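Local coordinates for protein K5 lyase (Enterobacteria phage k1-5, PDB 2X3H) that probably cleaves the heparosan-type K5 capsular polysaccharide, a glycosaminoglycan, by a lyase (elimination) reaction, and has the fold of a trimeric phage tail spike, at residues L141-E147 / V170-S176; T95-F101 / R116-S122. All blocks are in the same frame, centred on the assembly; numbering follows the deposited sequence.

Interaction 1. Residues L141-E147 / V170-S176; sequences LSNITVE and VSDVNFS
Residues 141-147 and 170-176 run parallel and in step, Leu-141 beside Val-170 through to Glu-147 beside Ser-176; after the corner strands 144-147 and 173-176 lie 20° apart. They are successive rungs of a right-handed parallel beta-helix, the fold of many phage tail spikes, and each coil turns a corner at the matching position, Asn-143 and Asp-172. Before the corner, Ser-171 N donates to Leu-141 O and Asn-143 N to Ser-171 O (3.1 Å); beyond it Asn-174 N, Val-146 N and Ser-176 N continue the pattern, while Ile-144 N reaches Asp-172 O only weakly.

Leu-141 and Val-170 before the corner, and Ile-144, Val-146, Val-173 and Phe-175 after it, turn to the buried interior of the helix from different sheets. Val-146 and Phe-175 lie side by side, CB of the valine 3.8 Å from CD2 of the ring, met obliquely. Within its own strand, Val-173 CG1 sits over one face of that ring, displaced toward its rim. Val-173 CG2, beside its backbone N (CG1 is anti to it, chi1 180°), packs on Ile-144 CG2 at 4.2 Å. On the outward side, Thr-145 CG2 lies 3.6 Å from Ser-176 OG.

At the corner Asn-143 and Asp-172, both left-handed in backbone conformation and in register, lie side by side, amide and carboxylate planes 21° apart. Asn-143 ND2 hydrogen-bonds to Asp-114 OD1, and Asp-172 makes weak, long ion pairs with Arg-140 and Lys-200 of a neighbouring subunit. One water joins the corners, donating to Asn-143 OD1 (2.7 Å) and Asp-172 OD2 (2.6 Å) and accepting from Ser-171 OG (3.2 Å).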
ATOM      1  N   LEU A 141     -11.360  10.387 -26.703  1.00  9.95           N
ATOM      2  CA  LEU A 141     -12.616   9.695 -26.969  1.00 10.00           C
ATOM      3  C   LEU A 141     -13.345   9.680 -25.647  1.00  9.78           C
ATOM      4  O   LEU A 141     -12.852   9.075 -24.694  1.00  9.72           O
ATOM      5  CB  LEU A 141     -12.360   8.272 -27.446  1.00  9.82           C
ATOM      6  CG  LEU A 141     -13.567   7.364 -27.679  1.00 11.69           C
ATOM      7  CD1 LEU A 141     -14.498   7.888 -28.766  1.00 11.80           C
ATOM      8  CD2 LEU A 141     -13.050   5.955 -28.016  1.00 12.23           C
ATOM      9  N   SER A 142     -14.498  10.341 -25.567  1.00  8.58           N
ATOM     10  CA  SER A 142     -15.090  10.590 -24.248  1.00  8.42           C
ATOM     11  C   SER A 142     -16.607  10.561 -24.195  1.00  7.94           C
ATOM     12  O   SER A 142     -17.278  10.881 -25.177  1.00  7.38           O
ATOM     13  CB  SER A 142     -14.584  11.924 -23.685  1.00  9.81           C
ATOM     14  OG  SER A 142     -15.030  13.024 -24.476  1.00 12.68           O
ATOM     15  N   ASN A 143     -17.123  10.190 -23.024  1.00  7.34           N
ATOM     16  CA  ASN A 143     -18.547  10.358 -22.698  1.00  7.75           C
ATOM     17  C   ASN A 143     -19.488   9.737 -23.731  1.00  7.82           C
ATOM     18  O   ASN A 143     -20.432  10.383 -24.210  1.00  8.74           O
ATOM     19  CB  ASN A 143     -18.866  11.850 -22.514  1.00  9.00           C
ATOM     20  CG  ASN A 143     -17.896  12.555 -21.568  1.00 10.80           C
ATOM     21  OD1 ASN A 143     -17.439  11.986 -20.575  1.00 11.06           O
ATOM     22  ND2 ASN A 143     -17.596  13.816 -21.868  1.00 11.82           N
ATOM     23  N   ILE A 144     -19.259   8.474 -24.049  1.00  7.28           N
ATOM     24  CA  ILE A 144     -20.000   7.834 -25.133  1.00  7.93           C
ATOM     25  C   ILE A 144     -20.124   6.334 -24.868  1.00  8.20           C
ATOM     26  O   ILE A 144     -19.356   5.765 -24.091  1.00  7.42           O
ATOM     27  CB  ILE A 144     -19.296   8.122 -26.495  1.00  8.35           C
ATOM     28  CG1 ILE A 144     -20.241   7.875 -27.678  1.00  9.28           C
ATOM     29  CG2 ILE A 144     -17.993   7.319 -26.629  1.00  8.55           C
ATOM     30  CD1 ILE A 144     -19.859   8.700 -28.920  1.00 10.89           C
ATOM     31  N   THR A 145     -21.112   5.715 -25.494  1.00  7.50           N
ATOM     32  CA  THR A 145     -21.292   4.274 -25.420  1.00  8.52           C
ATOM     33  C   THR A 145     -20.958   3.672 -26.779  1.00  9.27           C
ATOM     34  O   THR A 145     -21.306   4.244 -27.812  1.00  9.44           O
ATOM     35  CB  THR A 145     -22.747   3.941 -25.051  1.00 10.04           C
ATOM     36  OG1 THR A 145     -23.030   4.462 -23.743  1.00 10.42           O
ATOM     37  CG2 THR A 145     -22.979   2.434 -25.088  1.00 10.18           C
ATOM     38  N   VAL A 146     -20.265   2.538 -26.763  1.00  8.49           N
ATOM     39  CA  VAL A 146     -19.960   1.770 -27.971  1.00  8.10           C
ATOM     40  C   VAL A 146     -20.608   0.400 -27.842  1.00  9.43           C
ATOM     41  O   VAL A 146     -20.265  -0.383 -26.957  1.00  8.58           O
ATOM     42  CB  VAL A 146     -18.436   1.657 -28.189  1.00  7.33           C
ATOM     43  CG1 VAL A 146     -18.110   0.827 -29.439  1.00  6.95           C
ATOM     44  CG2 VAL A 146     -17.819   3.050 -28.284  1.00  7.87           C
ATOM     45  N   GLU A 147     -21.579   0.134 -28.712  1.00  9.53           N
ATOM     46  CA  GLU A 147     -22.356  -1.090 -28.654  1.00 12.30           C
ATOM     47  C   GLU A 147     -21.978  -2.044 -29.781  1.00 11.52           C
ATOM     48  O   GLU A 147     -21.890  -1.641 -30.939  1.00 11.84           O
ATOM     49  CB  GLU A 147     -23.851  -0.762 -28.754  1.00 13.61           C
ATOM     50  CG  GLU A 147     -24.726  -2.000 -28.687  1.00 17.15           C
ATOM     51  CD  GLU A 147     -26.216  -1.707 -28.664  1.00 20.10           C
ATOM     52  OE1 GLU A 147     -26.621  -0.518 -28.655  1.00 21.01           O
ATOM     53  OE2 GLU A 147     -26.992  -2.695 -28.646  1.00 22.63           O
ATOM     54  N   VAL A 170      -8.858   8.228 -23.355  1.00  6.33           N
ATOM     55  CA  VAL A 170     -10.165   7.601 -23.517  1.00  6.85           C
ATOM     56  C   VAL A 170     -10.817   7.669 -22.149  1.00  7.34           C
ATOM     57  O   VAL A 170     -10.311   7.076 -21.197  1.00  6.77           O
ATOM     58  CB  VAL A 170     -10.053   6.126 -23.962  1.00  6.44           C
ATOM     59  CG1 VAL A 170     -11.445   5.491 -24.090  1.00  7.61           C
ATOM     60  CG2 VAL A 170      -9.290   6.012 -25.283  1.00  6.20           C
ATOM     61  N   SER A 171     -11.926   8.387 -22.030  1.00  7.89           N
ATOM     62  CA  SER A 171     -12.484   8.611 -20.706  1.00  8.21           C
ATOM     63  C   SER A 171     -13.994   8.545 -20.668  1.00  8.37           C
ATOM     64  O   SER A 171     -14.691   9.081 -21.550  1.00  7.25           O
ATOM     65  CB  SER A 171     -12.000   9.937 -20.112  1.00 10.26           C
ATOM     66  OG  SER A 171     -12.361  11.027 -20.918  1.00 11.95           O
ATOM     67  N   ASP A 172     -14.496   7.887 -19.628  1.00  6.71           N
ATOM     68  CA  ASP A 172     -15.929   7.765 -19.422  1.00  7.11           C
ATOM     69  C   ASP A 172     -16.623   7.181 -20.642  1.00  7.25           C
ATOM     70  O   ASP A 172     -17.595   7.753 -21.163  1.00  7.19           O
ATOM     71  CB  ASP A 172     -16.494   9.123 -19.036  1.00  8.67           C
ATOM     72  CG  ASP A 172     -16.019   9.548 -17.673  1.00 10.84           C
ATOM     73  OD1 ASP A 172     -16.099   8.727 -16.736  1.00  9.76           O
ATOM     74  OD2 ASP A 172     -15.539  10.691 -17.535  1.00 14.42           O
ATOM     75  N   VAL A 173     -16.116   6.027 -21.065  1.00  6.29           N
ATOM     76  CA  VAL A 173     -16.703   5.254 -22.150  1.00  6.50           C
ATOM     77  C   VAL A 173     -17.324   3.966 -21.639  1.00  7.30           C
ATOM     78  O   VAL A 173     -16.715   3.235 -20.856  1.00  6.36           O
ATOM     79  CB  VAL A 173     -15.668   4.930 -23.249  1.00  7.26           C
ATOM     80  CG1 VAL A 173     -16.313   4.104 -24.375  1.00  8.27           C
ATOM     81  CG2 VAL A 173     -15.089   6.216 -23.816  1.00  7.93           C
ATOM     82  N   ASN A 174     -18.553   3.702 -22.083  1.00  6.73           N
ATOM     83  CA  ASN A 174     -19.252   2.455 -21.759  1.00  7.00           C
ATOM     84  C   ASN A 174     -19.319   1.525 -22.957  1.00  7.57           C
ATOM     85  O   ASN A 174     -19.801   1.914 -24.021  1.00  9.22           O
ATOM     86  CB  ASN A 174     -20.669   2.755 -21.273  1.00  8.36           C
ATOM     87  CG  ASN A 174     -20.686   3.668 -20.065  1.00  9.56           C
ATOM     88  OD1 ASN A 174     -19.965   3.439 -19.092  1.00  8.24           O
ATOM     89  ND2 ASN A 174     -21.512   4.714 -20.115  1.00 12.33           N
ATOM     90  N   PHE A 175     -18.854   0.294 -22.771  1.00  6.75           N
ATOM     91  CA  PHE A 175     -18.872  -0.705 -23.833  1.00  7.05           C
ATOM     92  C   PHE A 175     -19.978  -1.701 -23.543  1.00  8.29           C
ATOM     93  O   PHE A 175     -19.992  -2.328 -22.479  1.00  8.15           O
ATOM     94  CB  PHE A 175     -17.517  -1.416 -23.919  1.00  7.47           C
ATOM     95  CG  PHE A 175     -16.399  -0.518 -24.389  1.00  7.69           C
ATOM     96  CD1 PHE A 175     -15.547   0.093 -23.466  1.00  7.93           C
ATOM     97  CD2 PHE A 175     -16.212  -0.260 -25.740  1.00  7.91           C
ATOM     98  CE1 PHE A 175     -14.517   0.937 -23.881  1.00  8.87           C
ATOM     99  CE2 PHE A 175     -15.185   0.584 -26.176  1.00  9.20           C
ATOM    100  CZ  PHE A 175     -14.333   1.192 -25.247  1.00  8.88           C
ATOM    101  N   SER A 176     -20.907  -1.850 -24.485  1.00  8.75           N
ATOM    102  CA  SER A 176     -22.096  -2.665 -24.237  1.00  9.90           C
ATOM    103  C   SER A 176     -22.257  -3.793 -25.253  1.00  9.95           C
ATOM    104  O   SER A 176     -21.721  -3.715 -26.371  1.00 10.10           O
ATOM    105  CB  SER A 176     -23.345  -1.785 -24.247  1.00 11.39           C
ATOM    106  OG  SER A 176     -23.468  -1.107 -25.482  1.00 14.33           O
TER
HETATM  107  O   HOH W   1     -14.985  12.281 -19.570  1.00 18.74           O

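Interaction 2. Residues T95-F101 / R116-S122; sequences TISDGVF and RGSGVLS. Unlike the reference sequence in segment 95-101: Ile-96 (reference Val).
Ile-96 CG2 meets Leu-121 CD2 at 4.1 Å, the two side chains crossing at about a right angle, and the same CG2 lies over one face of the Phe-101 ring, toward its rim. Phe-101 CB lies 4.2 Å from Leu-121 CD2, and Ile-84 of helix 81-88 touches all three residues. On the other side of the strands Val-100 lies alongside Val-120, with Val-100 CG1 3.7 Å from Ser-122 CB.

The strands are held by Val-120 N to Gly-99 O, Phe-101 N to Val-120 O (2.8 Å) and Ser-122 N to Phe-101 O, the last donor standing above the carbonyl plane.

At the polar end, bent at chi3 (61°), Arg-116 brings NH1 to Ser-97 OG (3.0 Å), in the guanidinium plane; Ser-97 OG also bonds to Ser-67 O. A weak, long salt bridge joins NH1 to Asp-98 OD2, the guanidinium and carboxylate planes 73° apart, and a water links OD2 to NH2. Ser-118 OG donates to Asp-98 OD1 (2.7 Å) on its anti side, 34° out of the carboxylate plane, and Ala-93 N of a neighbouring subunit also bonds it. These are the first parallel rungs of a beta-helix, helix 81-88 packing on their inward side chains, consistent with an N-terminal cap.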
ATOM      1  N   THR A  95     -18.912  15.900 -32.101  1.00  9.55           N
ATOM      2  CA  THR A  95     -19.916  15.557 -31.097  1.00  9.57           C
ATOM      3  C   THR A  95     -20.940  14.630 -31.728  1.00 10.48           C
ATOM      4  O   THR A  95     -21.552  14.973 -32.749  1.00 10.56           O
ATOM      5  CB  THR A  95     -20.639  16.810 -30.547  1.00 10.45           C
ATOM      6  OG1 THR A  95     -19.702  17.684 -29.893  1.00 10.79           O
ATOM      7  CG2 THR A  95     -21.756  16.414 -29.562  1.00 10.03           C
ATOM      8  N   ILE A  96     -21.115  13.454 -31.138  1.00  8.94           N
ATOM      9  CA  ILE A  96     -22.124  12.511 -31.592  1.00  9.81           C
ATOM     10  C   ILE A  96     -22.963  12.129 -30.374  1.00  9.65           C
ATOM     11  O   ILE A  96     -22.584  11.267 -29.584  1.00  8.77           O
ATOM     12  CB  ILE A  96     -21.493  11.280 -32.280  1.00 10.42           C
ATOM     13  CG1 ILE A  96     -20.673  11.723 -33.494  1.00 11.13           C
ATOM     14  CG2 ILE A  96     -22.566  10.294 -32.706  1.00 11.46           C
ATOM     15  CD1 ILE A  96     -19.925  10.589 -34.180  1.00 12.29           C
ATOM     16  N   SER A  97     -24.094  12.811 -30.220  1.00  9.78           N
ATOM     17  CA  SER A  97     -24.899  12.674 -29.028  1.00 10.03           C
ATOM     18  C   SER A  97     -26.393  12.594 -29.340  1.00 11.12           C
ATOM     19  O   SER A  97     -26.807  12.781 -30.494  1.00 10.88           O
ATOM     20  CB  SER A  97     -24.612  13.847 -28.073  1.00  9.93           C
ATOM     21  OG  SER A  97     -25.126  15.078 -28.570  1.00 10.94           O
ATOM     22  N   ASP A  98     -27.177  12.295 -28.307  1.00 11.64           N
ATOM     23  CA  ASP A  98     -28.650  12.293 -28.373  1.00 12.60           C
ATOM     24  C   ASP A  98     -29.193  11.361 -29.456  1.00 12.53           C
ATOM     25  O   ASP A  98     -30.060  11.735 -30.248  1.00 13.66           O
ATOM     26  CB  ASP A  98     -29.202  13.722 -28.578  1.00 13.36           C
ATOM     27  CG  ASP A  98     -28.972  14.637 -27.379  1.00 14.37           C
ATOM     28  OD1 ASP A  98     -28.632  14.150 -26.275  1.00 12.83           O
ATOM     29  OD2 ASP A  98     -29.136  15.873 -27.542  1.00 16.13           O
ATOM     30  N   GLY A  99     -28.686  10.137 -29.487  1.00 12.27           N
ATOM     31  CA  GLY A  99     -29.187   9.155 -30.432  1.00 11.93           C
ATOM     32  C   GLY A  99     -28.396   7.870 -30.450  1.00 12.06           C
ATOM     33  O   GLY A  99     -27.379   7.733 -29.754  1.00 11.38           O
ATOM     34  N   VAL A 100     -28.889   6.918 -31.235  1.00 11.27           N
ATOM     35  CA  VAL A 100     -28.218   5.660 -31.473  1.00 11.13           C
ATOM     36  C   VAL A 100     -27.835   5.648 -32.944  1.00 11.75           C
ATOM     37  O   VAL A 100     -28.702   5.710 -33.825  1.00 12.57           O
ATOM     38  CB  VAL A 100     -29.130   4.464 -31.138  1.00 11.48           C
ATOM     39  CG1 VAL A 100     -28.406   3.149 -31.411  1.00 11.87           C
ATOM     40  CG2 VAL A 100     -29.597   4.531 -29.683  1.00 11.20           C
ATOM     41  N   PHE A 101     -26.536   5.591 -33.212  1.00 10.82           N
ATOM     42  CA  PHE A 101     -26.036   5.806 -34.562  1.00 10.18           C
ATOM     43  C   PHE A 101     -25.529   4.512 -35.151  1.00 11.20           C
ATOM     44  O   PHE A 101     -24.429   4.047 -34.835  1.00 11.51           O
ATOM     45  CB  PHE A 101     -24.964   6.896 -34.560  1.00 10.99           C
ATOM     46  CG  PHE A 101     -25.471   8.219 -34.072  1.00 10.78           C
ATOM     47  CD1 PHE A 101     -25.561   8.493 -32.703  1.00 10.87           C
ATOM     48  CD2 PHE A 101     -25.881   9.192 -34.979  1.00 10.54           C
ATOM     49  CE1 PHE A 101     -26.049   9.712 -32.249  1.00 10.85           C
ATOM     50  CE2 PHE A 101     -26.345  10.413 -34.540  1.00 10.85           C
ATOM     51  CZ  PHE A 101     -26.440  10.681 -33.173  1.00 11.78           C
ATOM     52  N   ARG A 116     -21.337  13.289 -25.082  1.00  8.57           N
ATOM     53  CA  ARG A 116     -22.152  14.020 -24.098  1.00  9.80           C
ATOM     54  C   ARG A 116     -22.970  13.109 -23.152  1.00  9.52           C
ATOM     55  O   ARG A 116     -23.968  13.542 -22.557  1.00 10.06           O
ATOM     56  CB  ARG A 116     -23.055  15.058 -24.793  1.00  9.52           C
ATOM     57  CG  ARG A 116     -22.284  16.118 -25.591  1.00 11.22           C
ATOM     58  CD  ARG A 116     -23.210  17.075 -26.368  1.00 11.97           C
ATOM     59  NE  ARG A 116     -24.112  17.835 -25.508  1.00 13.94           N
ATOM     60  CZ  ARG A 116     -25.436  17.836 -25.623  1.00 13.15           C
ATOM     61  NH1 ARG A 116     -26.037  17.124 -26.572  1.00 13.60           N
ATOM     62  NH2 ARG A 116     -26.163  18.561 -24.782  1.00 14.85           N
ATOM     63  N   GLY A 117     -22.530  11.863 -23.006  1.00  9.32           N
ATOM     64  CA  GLY A 117     -23.225  10.866 -22.189  1.00  9.76           C
ATOM     65  C   GLY A 117     -24.506  10.314 -22.788  1.00 10.95           C
ATOM     66  O   GLY A 117     -25.181   9.497 -22.165  1.00 11.54           O
ATOM     67  N   SER A 118     -24.865  10.760 -23.987  1.00 10.07           N
ATOM     68  CA  SER A 118     -26.123  10.306 -24.583  1.00 10.85           C
ATOM     69  C   SER A 118     -25.976   9.681 -25.964  1.00 10.92           C
ATOM     70  O   SER A 118     -26.931   9.086 -26.482  1.00 12.48           O
ATOM     71  CB  SER A 118     -27.140  11.445 -24.640  1.00 10.47           C
ATOM     72  OG  SER A 118     -26.710  12.453 -25.539  1.00 10.54           O
ATOM     73  N   GLY A 119     -24.803   9.825 -26.574  1.00  9.64           N
ATOM     74  CA  GLY A 119     -24.556   9.192 -27.860  1.00  9.70           C
ATOM     75  C   GLY A 119     -24.230   7.715 -27.713  1.00  9.98           C
ATOM     76  O   GLY A 119     -23.512   7.312 -26.786  1.00  9.23           O
ATOM     77  N   VAL A 120     -24.783   6.902 -28.611  1.00  9.57           N
ATOM     78  CA  VAL A 120     -24.459   5.481 -28.683  1.00 10.36           C
ATOM     79  C   VAL A 120     -23.987   5.159 -30.094  1.00 11.13           C
ATOM     80  O   VAL A 120     -24.709   5.415 -31.056  1.00 11.34           O
ATOM     81  CB  VAL A 120     -25.691   4.601 -28.383  1.00 10.73           C
ATOM     82  CG1 VAL A 120     -25.321   3.108 -28.475  1.00 11.08           C
ATOM     83  CG2 VAL A 120     -26.280   4.955 -27.025  1.00 11.76           C
ATOM     84  N   LEU A 121     -22.773   4.623 -30.220  1.00 10.96           N
ATOM     85  CA  LEU A 121     -22.290   4.158 -31.511  1.00 10.88           C
ATOM     86  C   LEU A 121     -22.612   2.681 -31.617  1.00 11.97           C
ATOM     87  O   LEU A 121     -22.022   1.851 -30.923  1.00 11.51           O
ATOM     88  CB  LEU A 121     -20.786   4.401 -31.657  1.00 11.29           C
ATOM     89  CG  LEU A 121     -20.394   5.877 -31.748  1.00 12.85           C
ATOM     90  CD1 LEU A 121     -18.879   6.042 -31.842  1.00 12.90           C
ATOM     91  CD2 LEU A 121     -21.067   6.525 -32.951  1.00 13.38           C
ATOM     92  N   SER A 122     -23.579   2.351 -32.467  1.00 11.56           N
ATOM     93  CA  SER A 122     -24.061   0.974 -32.560  1.00 12.04           C
ATOM     94  C   SER A 122     -23.559   0.274 -33.818  1.00 12.60           C
ATOM     95  O   SER A 122     -23.971   0.610 -34.936  1.00 12.98           O
ATOM     96  CB  SER A 122     -25.589   0.951 -32.512  1.00 13.53           C
ATOM     97  OG  SER A 122     -26.081  -0.367 -32.655  1.00 13.81           O
TER
HETATM   98  O   HOH W   2     -29.004  17.894 -25.801  1.00 16.21           O

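Interaction 2 precedes interaction 1 along the chain, and their centres lie about 10 Å apart near the N-terminal end of the beta-helix. Strands 99-103, 119-123, 144-147 and 168-178 follow one another as parallel neighbours, so residues 116-122 in interaction 2 abut residues 141-147 in interaction 1. Probable hydrogen bonds run from Glu-147 N to Leu-121 O and from Gly-117 N to Asn-143 O, each 2.8 Å, and Ile-144 CG1 packs 3.4 Å from Gly-119 O. Both contacts also touch the same neighbouring subunit, so this run of rungs combines the stacking of each chain's coils with its association in the trimer.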